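Local coordinates for putative exported protein (Bordetella pertussis Tohama I, PDB 2PFZ) that binds pyroglutamic acid as an extracytoplasmic solute receptor and probably delivers it to a tripartite ATP-independent periplasmic transporter, at residues 3-8 / 34-39; 65-70 / 145-150; 111-116 / 207-212; 128-133 / 197-202. One frame throughout, in Å; residues are numbered along the deposited sequence.

Contact 1: residues 3-8 / 34-39; sequences WDLPTA and LKITLH
Trp3 pairs with strand 35-39 through both its N-H and its carbonyl: its N donates to Lys35 O and its O accepts from Thr37 N (2.9 Å), both bonds nearly straight. Leu34 CD1 sits over the face of the indole, 3.8 Å from the centroid of the five-membered ring, a CH-pi contact. Leu34 chi1 carries CG anti to the backbone N, and chi2 (51°) then sets CD1 over the ring. On the same side of the sheet, Trp3 CB meets Ile36 CG1 at 4.0 Å. Asp4 projects to the other side, where its OD1 lies 3.7 Å from Thr37 CB. Leu5 N then donates to Thr37 O at 2.8 Å, while Leu5 O takes His39 N. Its CB packs on Ile36 CG2 (3.6 Å), and CD2 touches Leu38 CD2, the two leucines lying side by side and pointing the same way. Pro6 pairs with His39 without an N-H to give, and its CA makes a CA-H...O contact with His39 O. Thr7 N closes the series on that same His39 O, at 3.0 Å; the Thr7 hydroxyl turns elsewhere, to Glu63. Helix 14-30 connects the two strands as a beta-alpha-beta unit, with Val23 against Ile36. The chemistry is thus divided: main-chain bonds fix the parallel register, and the aliphatic and indole groups of Trp3, Leu5, Leu34, Ile36 and Leu38 gather on one face.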
# COMPACT_ATOMS: atom_id res chain seq x y z
N TRP A 3 -21.17 -11.26 2.19
CA TRP A 3 -20.45 -10.03 2.56
C TRP A 3 -20.02 -9.30 1.30
O TRP A 3 -19.83 -9.93 0.25
CB TRP A 3 -19.20 -10.34 3.38
CG TRP A 3 -19.39 -10.63 4.83
CD1 TRP A 3 -20.58 -10.81 5.50
CD2 TRP A 3 -18.35 -10.87 5.80
NE1 TRP A 3 -20.33 -11.12 6.82
CE2 TRP A 3 -18.98 -11.16 7.03
CE3 TRP A 3 -16.95 -10.86 5.74
CZ2 TRP A 3 -18.25 -11.42 8.20
CZ3 TRP A 3 -16.23 -11.12 6.90
CH2 TRP A 3 -16.88 -11.40 8.11
N ASP A 4 -19.86 -7.99 1.41
CA ASP A 4 -19.27 -7.19 0.32
C ASP A 4 -17.91 -6.68 0.72
O ASP A 4 -17.70 -6.30 1.87
CB ASP A 4 -20.14 -5.98 0.00
CG ASP A 4 -21.45 -6.37 -0.64
OD1 ASP A 4 -21.45 -6.95 -1.77
OD2 ASP A 4 -22.47 -6.07 -0.00
N LEU A 5 -16.99 -6.65 -0.25
CA LEU A 5 -15.60 -6.30 0.03
C LEU A 5 -15.13 -5.32 -1.03
O LEU A 5 -14.83 -5.72 -2.15
CB LEU A 5 -14.72 -7.56 0.02
CG LEU A 5 -13.29 -7.43 0.60
CD1 LEU A 5 -12.65 -8.82 0.84
CD2 LEU A 5 -12.35 -6.53 -0.21
N PRO A 6 -15.11 -4.02 -0.72
CA PRO A 6 -14.56 -3.07 -1.67
C PRO A 6 -13.03 -3.06 -1.73
O PRO A 6 -12.35 -3.16 -0.70
CB PRO A 6 -15.09 -1.73 -1.16
CG PRO A 6 -15.15 -1.90 0.28
CD PRO A 6 -15.63 -3.32 0.47
N THR A 7 -12.52 -2.97 -2.95
CA THR A 7 -11.12 -2.65 -3.16
C THR A 7 -11.01 -1.48 -4.14
O THR A 7 -11.88 -1.30 -5.02
CB THR A 7 -10.31 -3.89 -3.64
OG1 THR A 7 -9.01 -3.48 -4.07
CG2 THR A 7 -10.97 -4.60 -4.83
N ALA A 8 -9.95 -0.70 -3.98
CA ALA A 8 -9.72 0.47 -4.80
C ALA A 8 -8.99 0.19 -6.13
O ALA A 8 -8.86 1.10 -6.95
CB ALA A 8 -8.99 1.54 -3.96
N LEU A 34 -19.95 -18.74 3.80
CA LEU A 34 -19.59 -17.33 3.66
C LEU A 34 -19.19 -17.01 2.23
O LEU A 34 -18.16 -17.49 1.73
CB LEU A 34 -18.48 -16.95 4.65
CG LEU A 34 -18.02 -15.48 4.67
CD1 LEU A 34 -19.21 -14.52 4.80
CD2 LEU A 34 -16.98 -15.24 5.77
N LYS A 35 -20.01 -16.18 1.58
CA LYS A 35 -19.74 -15.79 0.19
C LYS A 35 -19.41 -14.32 0.15
O LYS A 35 -20.21 -13.49 0.56
CB LYS A 35 -20.92 -16.10 -0.73
CG LYS A 35 -21.28 -17.60 -0.74
CD LYS A 35 -21.56 -18.08 -2.14
CE LYS A 35 -22.22 -19.46 -2.14
NZ LYS A 35 -21.27 -20.56 -1.82
N ILE A 36 -18.22 -14.01 -0.35
CA ILE A 36 -17.78 -12.62 -0.39
C ILE A 36 -17.76 -12.12 -1.83
O ILE A 36 -17.17 -12.74 -2.72
CB ILE A 36 -16.41 -12.40 0.29
CG1 ILE A 36 -16.46 -12.82 1.75
CG2 ILE A 36 -15.95 -10.91 0.17
CD1 ILE A 36 -15.07 -13.02 2.39
N THR A 37 -18.45 -11.01 -2.05
CA THR A 37 -18.48 -10.36 -3.32
C THR A 37 -17.49 -9.22 -3.29
O THR A 37 -17.54 -8.35 -2.41
CB THR A 37 -19.89 -9.81 -3.61
OG1 THR A 37 -20.80 -10.90 -3.64
CG2 THR A 37 -19.93 -9.11 -4.95
N LEU A 38 -16.58 -9.24 -4.27
CA LEU A 38 -15.57 -8.20 -4.42
C LEU A 38 -16.09 -7.09 -5.30
O LEU A 38 -16.69 -7.35 -6.36
CB LEU A 38 -14.33 -8.77 -5.11
CG LEU A 38 -13.40 -9.70 -4.34
CD1 LEU A 38 -12.30 -10.10 -5.31
CD2 LEU A 38 -12.81 -8.99 -3.13
N HIS A 39 -15.85 -5.85 -4.88
CA HIS A 39 -16.21 -4.69 -5.67
C HIS A 39 -14.95 -3.97 -6.04
O HIS A 39 -14.39 -3.24 -5.22
CB HIS A 39 -17.12 -3.79 -4.86
CG HIS A 39 -18.47 -4.40 -4.63
ND1 HIS A 39 -18.74 -5.23 -3.56
CD2 HIS A 39 -19.59 -4.37 -5.38
CE1 HIS A 39 -19.99 -5.65 -3.65
NE2 HIS A 39 -20.52 -5.14 -4.74

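Contact 2: residues 65-70 / 145-150; sequences LLTNFA and SPVTAK
The capped N-terminus of helix 146-155 meets a short 3-10 turn, residues 66-68, that follows strand 61-65. Thr67 and Asn68 of the turn touch Ser145, Pro146 and Val147, and no hydrogen bond joins the two segments. Thr67 carries the apolar part: its CB lies 3.7 Å from Val147 CG1, and its methyl CG2 reaches the same branch at 4.0 Å, the side chains crossing at a slant. Val147 CG1 stands between the backbone N and the carbonyl carbon (chi1 62°), which turns this methyl rather than CG2 to the threonine. The carbonyl of Thr67 rests against the proline ring, with O 3.5 Å from Pro146 CD, and Asn68 O approaches the same carbon at 3.8 Å. From the other end of Asn68, ND2 comes within 3.6 Å of Ser145 CA. That amide is held by Tyr144 O, a hydrogen bond that ties the turn to the residue just ahead of the cap. Ser145 OG takes the N-H of Thr148 at 3.0 Å and, more weakly, that of Val147. The serine hydroxyl thus accepts from two amides of the first helical turn, the Thr148 one also bonding weakly to Ser145 O. Met279 of helix 266-287 adds to the packing round Val147. Tyr144 belongs to the pyroglutamic acid pocket, and the Thr67 side chain is about 7 Å from the ligand, so the contact borders the binding site. What it exemplifies is a serine N-cap followed by proline at the first position of the helix.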
# COMPACT_ATOMS: atom_id res chain seq x y z
N LEU A 65 -5.31 0.92 1.98
CA LEU A 65 -3.87 1.20 1.94
C LEU A 65 -3.60 1.88 3.26
O LEU A 65 -4.16 2.95 3.53
CB LEU A 65 -3.56 2.19 0.82
CG LEU A 65 -2.10 2.67 0.75
CD1 LEU A 65 -1.24 1.56 0.23
CD2 LEU A 65 -2.04 3.95 -0.13
N LEU A 66 -2.75 1.27 4.09
CA LEU A 66 -2.58 1.79 5.46
C LEU A 66 -2.22 3.27 5.47
O LEU A 66 -2.78 4.04 6.24
CB LEU A 66 -1.51 1.00 6.22
CG LEU A 66 -1.81 -0.48 6.48
CD1 LEU A 66 -0.60 -1.23 7.01
CD2 LEU A 66 -2.99 -0.59 7.43
N THR A 67 -1.26 3.65 4.63
CA THR A 67 -0.76 5.02 4.62
C THR A 67 -1.80 6.09 4.22
O THR A 67 -1.56 7.27 4.44
CB THR A 67 0.56 5.19 3.79
OG1 THR A 67 0.45 4.54 2.51
CG2 THR A 67 1.75 4.62 4.56
N ASN A 68 -2.93 5.70 3.62
CA ASN A 68 -4.00 6.66 3.38
C ASN A 68 -4.52 7.25 4.68
O ASN A 68 -5.17 8.32 4.67
CB ASN A 68 -5.17 6.04 2.62
CG ASN A 68 -5.05 6.18 1.12
OD1 ASN A 68 -5.63 5.37 0.36
ND2 ASN A 68 -4.33 7.21 0.67
N PHE A 69 -4.24 6.57 5.79
CA PHE A 69 -4.81 6.94 7.08
C PHE A 69 -3.80 7.54 8.05
O PHE A 69 -4.07 7.71 9.24
CB PHE A 69 -5.67 5.76 7.60
CG PHE A 69 -6.72 5.38 6.61
CD1 PHE A 69 -7.90 6.13 6.51
CD2 PHE A 69 -6.49 4.39 5.66
CE1 PHE A 69 -8.83 5.86 5.53
CE2 PHE A 69 -7.43 4.09 4.69
CZ PHE A 69 -8.60 4.83 4.61
N ALA A 70 -2.66 7.97 7.50
CA ALA A 70 -1.55 8.53 8.27
C ALA A 70 -1.94 9.76 9.09
O ALA A 70 -1.37 9.98 10.19
CB ALA A 70 -0.35 8.84 7.36
N SER A 145 -1.17 9.37 -1.21
CA SER A 145 -1.39 9.32 0.23
C SER A 145 -0.90 10.63 0.84
O SER A 145 -0.11 11.34 0.20
CB SER A 145 -0.58 8.18 0.82
OG SER A 145 0.81 8.49 0.81
N PRO A 146 -1.33 10.94 2.09
CA PRO A 146 -0.75 12.10 2.81
C PRO A 146 0.77 12.02 2.92
O PRO A 146 1.46 13.06 2.90
CB PRO A 146 -1.34 11.95 4.21
CG PRO A 146 -2.68 11.29 3.95
CD PRO A 146 -2.37 10.27 2.90
N VAL A 147 1.31 10.81 3.03
CA VAL A 147 2.73 10.65 3.35
C VAL A 147 3.55 10.93 2.09
O VAL A 147 4.62 11.52 2.11
CB VAL A 147 3.00 9.25 3.99
CG1 VAL A 147 2.65 8.19 3.03
CG2 VAL A 147 4.49 9.09 4.45
N THR A 148 2.97 10.55 0.98
CA THR A 148 3.60 10.66 -0.30
C THR A 148 3.47 12.14 -0.78
O THR A 148 4.34 12.66 -1.49
CB THR A 148 2.95 9.52 -1.09
OG1 THR A 148 3.91 8.60 -1.63
CG2 THR A 148 1.82 9.90 -1.90
N ALA A 149 2.43 12.83 -0.32
CA ALA A 149 2.37 14.29 -0.46
C ALA A 149 3.45 15.00 0.36
O ALA A 149 4.10 15.96 -0.12
CB ALA A 149 0.96 14.83 -0.09
N LYS A 150 3.68 14.53 1.59
CA LYS A 150 4.74 15.07 2.44
C LYS A 150 6.13 14.89 1.82
O LYS A 150 6.92 15.82 1.79
CB LYS A 150 4.71 14.48 3.86
CG LYS A 150 5.77 15.06 4.79
CD LYS A 150 5.64 16.59 4.88
CE LYS A 150 6.46 17.17 6.04
NZ LYS A 150 5.85 18.47 6.55

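Contact 3: residues 111-116 / 207-212; sequences MMLLYS and KNAVLV
Tyr115 CG stands between its backbone N and carbonyl carbon (chi1 72°), and Val210 CG2 lies anti to its own carbonyl carbon, an arrangement that sets this methyl over one face of the phenol ring. The CH-pi contact measures 3.9 Å from Val210 CG2 to the ring centroid, with the closest approach at Tyr115 CZ, 3.5 Å. The backbone here forms a classic beta bulge in an antiparallel sheet: Leu114 and Tyr115 both face Val210, whose O accepts from Leu114 N while its N donates to Tyr115 O, each at 2.8 Å. Before the bulge, Met112 and Val212 form a hydrogen-bonded pair, with Met112 N 2.7 Å from Val212 O. Leu114 CB packs on Val212 CG2, and Leu113 CD1 meets Ala209 CB (3.7 Å) on the other face. Strand 207-213 is the middle one of three, flanked on its far side by strand 61-65; Phe22 of helix 14-30 meets the Tyr115 ring edge-to-face. Asn208, whose OD1 accepts from Trp119 of the ligand pocket, offers its main-chain O to Ser116. Ser116 OG donates to that Asn208 O at 2.8 Å and lies 3.3 Å from Lys207 CE.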
# COMPACT_ATOMS: atom_id res chain seq x y z
N MET A 111 -12.83 -2.93 14.67
CA MET A 111 -12.37 -3.69 13.50
C MET A 111 -11.26 -4.68 13.81
O MET A 111 -10.53 -4.53 14.80
CB MET A 111 -11.90 -2.73 12.38
CG MET A 111 -13.04 -1.90 11.84
SD MET A 111 -12.53 -0.71 10.61
CE MET A 111 -11.98 0.64 11.66
N MET A 112 -11.15 -5.69 12.96
CA MET A 112 -10.06 -6.66 13.01
C MET A 112 -9.16 -6.56 11.79
O MET A 112 -9.63 -6.26 10.69
CB MET A 112 -10.61 -8.07 13.05
CG MET A 112 -11.60 -8.27 14.12
SD MET A 112 -12.47 -9.83 13.96
CE MET A 112 -11.11 -10.90 13.49
N LEU A 113 -7.88 -6.83 12.00
CA LEU A 113 -6.93 -6.97 10.89
C LEU A 113 -6.92 -8.42 10.43
O LEU A 113 -6.49 -9.32 11.16
CB LEU A 113 -5.53 -6.56 11.32
CG LEU A 113 -4.39 -6.76 10.29
CD1 LEU A 113 -4.64 -5.97 9.00
CD2 LEU A 113 -3.05 -6.37 10.92
N LEU A 114 -7.37 -8.65 9.21
CA LEU A 114 -7.40 -10.02 8.70
C LEU A 114 -6.05 -10.42 8.12
O LEU A 114 -5.50 -11.44 8.49
CB LEU A 114 -8.56 -10.25 7.72
CG LEU A 114 -8.73 -11.72 7.29
CD1 LEU A 114 -9.19 -12.58 8.47
CD2 LEU A 114 -9.69 -11.85 6.17
N TYR A 115 -5.55 -9.64 7.19
CA TYR A 115 -4.20 -9.85 6.67
C TYR A 115 -3.69 -8.57 6.02
O TYR A 115 -4.48 -7.68 5.74
CB TYR A 115 -4.17 -11.02 5.72
CG TYR A 115 -4.81 -10.82 4.37
CD1 TYR A 115 -6.15 -11.16 4.15
CD2 TYR A 115 -4.05 -10.33 3.28
CE1 TYR A 115 -6.72 -11.03 2.89
CE2 TYR A 115 -4.63 -10.21 2.01
CZ TYR A 115 -5.97 -10.56 1.83
OH TYR A 115 -6.55 -10.43 0.59
N SER A 116 -2.38 -8.49 5.83
CA SER A 116 -1.77 -7.29 5.26
C SER A 116 -0.68 -7.71 4.28
O SER A 116 0.10 -8.62 4.59
CB SER A 116 -1.17 -6.41 6.37
OG SER A 116 -0.64 -5.16 5.88
N LYS A 207 1.90 -1.13 2.63
CA LYS A 207 1.00 -2.30 2.66
C LYS A 207 -0.46 -1.92 2.47
O LYS A 207 -0.88 -0.85 2.90
CB LYS A 207 1.16 -3.07 3.97
CG LYS A 207 2.59 -3.58 4.26
CD LYS A 207 2.67 -4.52 5.50
CE LYS A 207 2.25 -3.80 6.77
NZ LYS A 207 3.03 -2.54 6.97
N ASN A 208 -1.20 -2.81 1.83
CA ASN A 208 -2.67 -2.85 1.99
C ASN A 208 -3.02 -3.73 3.18
O ASN A 208 -2.20 -4.55 3.62
CB ASN A 208 -3.32 -3.37 0.71
CG ASN A 208 -3.25 -2.36 -0.41
OD1 ASN A 208 -2.80 -1.23 -0.21
ND2 ASN A 208 -3.69 -2.75 -1.60
N ALA A 209 -4.23 -3.57 3.70
CA ALA A 209 -4.71 -4.39 4.79
C ALA A 209 -6.16 -4.70 4.51
O ALA A 209 -6.93 -3.83 4.08
CB ALA A 209 -4.60 -3.65 6.13
N VAL A 210 -6.53 -5.95 4.78
CA VAL A 210 -7.93 -6.32 4.70
C VAL A 210 -8.47 -6.30 6.13
O VAL A 210 -7.97 -7.01 7.01
CB VAL A 210 -8.10 -7.69 4.05
CG1 VAL A 210 -9.56 -8.17 4.16
CG2 VAL A 210 -7.65 -7.61 2.58
N LEU A 211 -9.47 -5.43 6.34
CA LEU A 211 -10.07 -5.18 7.64
C LEU A 211 -11.43 -5.83 7.66
O LEU A 211 -12.08 -5.94 6.63
CB LEU A 211 -10.27 -3.69 7.87
CG LEU A 211 -9.12 -2.72 7.57
CD1 LEU A 211 -9.54 -1.31 8.02
CD2 LEU A 211 -7.83 -3.15 8.25
N VAL A 212 -11.84 -6.25 8.85
CA VAL A 212 -13.12 -6.91 9.06
C VAL A 212 -13.84 -6.20 10.20
O VAL A 212 -13.23 -5.87 11.25
CB VAL A 212 -12.91 -8.43 9.42
CG1 VAL A 212 -14.24 -9.08 9.80
CG2 VAL A 212 -12.31 -9.19 8.26
O HOH W 1 -3.83 -6.82 2.54

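Contact 4: residues 128-133 / 197-202; sequences RDIKQV and KFYDTE
Around Arg128 and Ile130 the loop after strand 123-126 runs past strand 197-199 without pairing to it, the nearest CA atoms being 7.7 Å apart, between Arg128 and Lys197. Side chains span the gap. Tyr199 directs its phenol at the loop, CG anti to the carbonyl carbon (chi1 -68°), and its OH is the polar centre of the contact. Ile130 N donates to Tyr199 OH at 2.9 Å, with an N-H...O angle of 157°. Arg128 O lies 3.0 Å from the same OH, near the plane of the ring. A water is also 2.9 Å from Tyr199 OH and reaches Asp129 OD1 through a weak bond. Ile130 covers one face of the ring toward the rim: its CB is 4.1 Å from the centroid, a CH-pi contact, and CG1 stands by CE2. Strand 197-199 belongs to the mixed six-stranded sheet of this family 7 solute-binding protein, between strands 123-126 and 260-262, so the phenol ties a connecting loop to the sheet it leaves. Ile262 touches both Tyr199 and Lys197, and Leu268 of helix 266-287 packs on Ile130. Lys197 reaches toward the loop, its CD 3.2 Å from Arg128 O. Lys197 NZ lies 4.1 Å from Asp129 OD2, beyond a salt bridge, though the opposite charges may still attract. The guanidinium of Arg128 turns to other partners, the main-chain O atoms of Lys137 and Asp135.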
# COMPACT_ATOMS: atom_id res chain seq x y z
N ARG A 128 12.35 13.32 -16.14
CA ARG A 128 13.57 14.02 -15.77
C ARG A 128 14.72 13.11 -15.40
O ARG A 128 14.52 12.00 -14.90
CB ARG A 128 13.34 14.84 -14.50
CG ARG A 128 12.76 16.17 -14.69
CD ARG A 128 12.72 16.86 -13.35
NE ARG A 128 11.87 18.03 -13.42
CZ ARG A 128 11.82 18.98 -12.51
NH1 ARG A 128 12.55 18.91 -11.41
NH2 ARG A 128 11.00 20.01 -12.70
N ASP A 129 15.93 13.63 -15.58
CA ASP A 129 17.11 12.99 -15.02
C ASP A 129 17.22 13.33 -13.54
O ASP A 129 17.26 14.50 -13.16
CB ASP A 129 18.36 13.40 -15.81
CG ASP A 129 18.52 12.57 -17.06
OD1 ASP A 129 19.49 11.80 -17.14
OD2 ASP A 129 17.67 12.67 -17.98
N ILE A 130 17.22 12.30 -12.70
CA ILE A 130 17.26 12.50 -11.26
C ILE A 130 18.46 11.75 -10.71
O ILE A 130 18.44 10.53 -10.60
CB ILE A 130 15.97 12.00 -10.55
CG1 ILE A 130 14.71 12.60 -11.21
CG2 ILE A 130 16.04 12.31 -9.05
CD1 ILE A 130 13.36 12.17 -10.53
N LYS A 131 19.52 12.51 -10.40
CA LYS A 131 20.74 11.93 -9.86
C LYS A 131 20.92 12.35 -8.41
O LYS A 131 21.75 11.81 -7.69
CB LYS A 131 21.93 12.31 -10.75
CG LYS A 131 22.00 11.44 -12.02
CD LYS A 131 22.83 12.07 -13.16
CE LYS A 131 21.97 12.98 -14.08
NZ LYS A 131 20.75 12.29 -14.65
N GLN A 132 20.11 13.32 -7.99
CA GLN A 132 20.10 13.82 -6.61
C GLN A 132 18.73 14.41 -6.27
O GLN A 132 17.95 14.73 -7.17
CB GLN A 132 21.19 14.88 -6.42
CG GLN A 132 21.02 16.04 -7.36
CD GLN A 132 22.22 16.97 -7.41
OE1 GLN A 132 22.75 17.38 -6.38
NE2 GLN A 132 22.63 17.32 -8.62
N VAL A 133 18.44 14.57 -4.99
CA VAL A 133 17.12 15.06 -4.57
C VAL A 133 16.74 16.38 -5.23
O VAL A 133 15.60 16.55 -5.66
CB VAL A 133 16.96 15.10 -3.03
CG1 VAL A 133 15.85 16.05 -2.61
CG2 VAL A 133 16.67 13.71 -2.52
N LYS A 197 10.80 7.04 -17.48
CA LYS A 197 11.85 6.54 -16.58
C LYS A 197 11.19 6.02 -15.31
O LYS A 197 10.15 6.53 -14.90
CB LYS A 197 12.87 7.64 -16.20
CG LYS A 197 13.65 8.27 -17.38
CD LYS A 197 14.45 9.48 -16.91
CE LYS A 197 14.96 10.38 -18.08
NZ LYS A 197 15.27 9.61 -19.31
N PHE A 198 11.80 4.99 -14.71
CA PHE A 198 11.47 4.56 -13.35
C PHE A 198 12.80 4.35 -12.63
O PHE A 198 13.57 3.46 -12.99
CB PHE A 198 10.67 3.26 -13.39
CG PHE A 198 10.35 2.68 -12.04
CD1 PHE A 198 9.32 3.20 -11.27
CD2 PHE A 198 11.03 1.55 -11.57
CE1 PHE A 198 9.00 2.65 -10.01
CE2 PHE A 198 10.72 1.00 -10.33
CZ PHE A 198 9.70 1.53 -9.55
N TYR A 199 13.07 5.20 -11.65
CA TYR A 199 14.20 5.07 -10.75
C TYR A 199 13.79 4.09 -9.66
O TYR A 199 12.89 4.37 -8.86
CB TYR A 199 14.54 6.42 -10.14
CG TYR A 199 15.08 7.37 -11.19
CD1 TYR A 199 16.44 7.42 -11.46
CD2 TYR A 199 14.22 8.19 -11.93
CE1 TYR A 199 16.93 8.28 -12.45
CE2 TYR A 199 14.71 9.05 -12.90
CZ TYR A 199 16.06 9.07 -13.16
OH TYR A 199 16.56 9.91 -14.12
N ASP A 200 14.46 2.94 -9.65
CA ASP A 200 14.16 1.82 -8.75
C ASP A 200 14.73 2.10 -7.36
O ASP A 200 15.61 1.36 -6.87
CB ASP A 200 14.76 0.56 -9.37
CG ASP A 200 14.24 -0.75 -8.77
OD1 ASP A 200 13.17 -0.76 -8.12
OD2 ASP A 200 14.90 -1.78 -9.01
N THR A 201 14.21 3.13 -6.70
CA THR A 201 14.73 3.53 -5.39
C THR A 201 14.41 2.56 -4.26
O THR A 201 15.06 2.61 -3.19
CB THR A 201 14.25 4.94 -4.99
OG1 THR A 201 12.82 5.03 -5.06
CG2 THR A 201 14.86 5.97 -5.96
N GLU A 202 13.40 1.71 -4.46
CA GLU A 202 12.98 0.76 -3.42
C GLU A 202 12.89 1.48 -2.08
O GLU A 202 13.31 0.96 -1.03
CB GLU A 202 13.93 -0.47 -3.34
CG GLU A 202 14.19 -1.16 -4.69
CD GLU A 202 14.91 -2.49 -4.55
OE1 GLU A 202 15.97 -2.54 -3.88
OE2 GLU A 202 14.39 -3.48 -5.11
O HOH W 2 18.33 9.08 -16.31

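Overall arrangement
Contacts 1 and 3 pack against each other, their centres 13 Å apart: Trp3 CH2 touches Val212 CG1 at 3.9 Å. Contact 3 in turn adjoins contact 2, since Leu66 N probably bonds to Lys207 O (3.1 Å) and Leu66 CD2 packs on Ala209 CB. Contact 4 stands apart, its centre about 37 Å from that of contact 1 and on the opposite side of the chain's centre. Contact 2 falls between, its centre about 21 Å from that of contact 4. The ligand relates to them unequally: pyroglutamic acid is about 6 Å from the Asn208 side chain, 7 Å from that of Thr67 and 10 Å from that of Thr7.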